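Local coordinates for protein LIN-41 (Caenorhabditis elegans, PDB 4UMG), which controls the onset of developmental plasticity in the worm as a TRIM-NHL protein, of which this fragment is the filamin domain, at residues Gly4-Ala7 and Lys8-Ser11. Residues are numbered along the deposited sequence; the frame is centred on the assembly and turned at random.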
ATOM      1  N   GLY A   4       3.296 -15.154 -11.181  1.00 50.09           N
ATOM      2  CA  GLY A   4       2.829 -13.833 -10.789  1.00 47.36           C
ATOM      3  C   GLY A   4       2.505 -13.707  -9.314  1.00 44.93           C
ATOM      4  O   GLY A   4       2.548 -14.707  -8.591  1.00 43.11           O
ATOM      5  N   PRO A   5       2.166 -12.490  -8.831  1.00 39.00           N
ATOM      6  CA  PRO A   5       1.881 -12.327  -7.399  1.00 36.57           C
ATOM      7  C   PRO A   5       0.572 -12.979  -6.966  1.00 36.61           C
ATOM      8  O   PRO A   5      -0.318 -13.209  -7.789  1.00 35.94           O
ATOM      9  CB  PRO A   5       1.870 -10.808  -7.217  1.00 38.29           C
ATOM     10  CG  PRO A   5       1.412 -10.282  -8.545  1.00 43.75           C
ATOM     11  CD  PRO A   5       2.053 -11.199  -9.550  1.00 40.32           C
ATOM     12  N   CYS A   6       0.491 -13.319  -5.678  1.00 30.40           N
ATOM     13  CA  CYS A   6      -0.651 -13.980  -5.061  1.00 29.46           C
ATOM     14  C   CYS A   6      -1.126 -13.043  -3.971  1.00 31.67           C
ATOM     15  O   CYS A   6      -0.363 -12.702  -3.076  1.00 29.73           O
ATOM     16  CB  CYS A   6      -0.224 -15.335  -4.502  1.00 30.87           C
ATOM     17  SG  CYS A   6      -1.440 -16.114  -3.421  1.00 34.95           S
ATOM     18  N   ALA A   7      -2.393 -12.625  -4.030  1.00 27.55           N
ATOM     19  CA  ALA A   7      -2.890 -11.690  -3.044  1.00 26.53           C
ATOM     20  C   ALA A   7      -2.742 -12.152  -1.581  1.00 29.54           C
ATOM     21  O   ALA A   7      -2.244 -11.390  -0.748  1.00 29.82           O
ATOM     22  CB  ALA A   7      -4.348 -11.340  -3.344  1.00 27.52           C
ATOM     23  N   LYS A   8      -3.166 -13.370  -1.264  1.00 27.10           N
ATOM     24  CA  LYS A   8      -3.115 -13.869   0.115  1.00 26.43           C
ATOM     25  C   LYS A   8      -1.725 -13.984   0.684  1.00 28.18           C
ATOM     26  O   LYS A   8      -1.567 -13.931   1.908  1.00 29.05           O
ATOM     27  CB  LYS A   8      -3.878 -15.196   0.274  1.00 30.39           C
ATOM     28  CG  LYS A   8      -3.330 -16.401  -0.443  1.00 38.36           C
ATOM     29  CD  LYS A   8      -4.384 -17.502  -0.385  1.00 44.19           C
ATOM     30  CE  LYS A   8      -3.972 -18.757  -1.106  1.00 38.48           C
ATOM     31  NZ  LYS A   8      -5.007 -19.809  -0.880  1.00 36.78           N
ATOM     32  N   ASN A   9      -0.702 -14.160  -0.189  1.00 24.35           N
ATOM     33  CA  ASN A   9       0.669 -14.297   0.281  1.00 24.32           C
ATOM     34  C   ASN A   9       1.443 -12.987   0.289  1.00 28.42           C
ATOM     35  O   ASN A   9       2.575 -12.951   0.788  1.00 28.17           O
ATOM     36  CB  ASN A   9       1.462 -15.347  -0.545  1.00 29.87           C
ATOM     37  CG  ASN A   9       0.950 -16.776  -0.362  1.00 30.85           C
ATOM     38  OD1 ASN A   9       0.108 -17.080   0.507  1.00 28.92           O
ATOM     39  ND2 ASN A   9       1.414 -17.686  -1.195  1.00 28.55           N
ATOM     40  N   SER A  10       0.877 -11.945  -0.330  1.00 26.51           N
ATOM     41  CA  SER A  10       1.476 -10.602  -0.414  1.00 26.35           C
ATOM     42  C   SER A  10       1.063  -9.775   0.802  1.00 28.86           C
ATOM     43  O   SER A  10      -0.053  -9.927   1.304  1.00 27.64           O
ATOM     44  CB  SER A  10       1.097  -9.916  -1.723  1.00 28.35           C
ATOM     45  OG  SER A  10       1.602 -10.723  -2.777  1.00 27.46           O
ATOM     46  N   SER A  11       1.963  -8.928   1.313  1.00 28.58           N
ATOM     47  CA  SER A  11       1.648  -8.166   2.515  1.00 28.41           C
ATOM     48  C   SER A  11       2.410  -6.868   2.606  1.00 33.20           C
ATOM     49  O   SER A  11       3.467  -6.726   1.994  1.00 33.84           O
ATOM     50  CB  SER A  11       2.004  -8.993   3.753  1.00 33.01           C
ATOM     51  OG  SER A  11       3.374  -9.356   3.718  1.00 42.51           O
TER
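The backbone oxygen of C6 is gripped by three donors from the residues that follow it. The shortest bond comes from the S10 hydroxyl, OG to C6 O at 2.8 Å. OG stands above the C6 carbonyl plane, 44° out of it. It gets there because chi1 of S10, -61°, sets OG beside its own backbone N and anti to the carbonyl carbon. Two weak bonds add to this grip: N9 N to C6 O at 3.3 Å, and S10 N to C6 O at 3.1 Å. S10 N also donates to A7 O, at 3.2 Å. The same S10 hydroxyl is hydrogen-bonded to R33 N, so it links the turn to the neighbouring loop. Replacing S10 by alanine removes the hydroxyl, which would probably cost the C6 carbonyl its shortest bond and leave R33 N without this partner.

The side chains of C6, K8 and N9 meet on another part of the turn. With chi1 at 168° the C6 sulfur swings away from its own backbone N and lies alongside the K8 chain, SG to K8 CG at 3.5 Å. The N9 amide also touches the sulfur, with N9 CG and N9 ND2 each 3.9 Å from C6 SG. N9 ND2 is hydrogen-bonded to D34 O, which ties the amide to the loop. Beyond CG the K8 chain runs out extended and is exposed. A7 instead packs on V115 and T118, next to the hairpin of strands 107-115 and 118-130.

The backbone bonds from N9 to C6 and from S10 to A7 reach back three residues. They make two overlapping type I beta turns, C6-N9 and A7-S10, the first closed by a weak bond. The turns lead into strand 11-12, the first strand of this filamin repeat, an immunoglobulin-like beta sandwich.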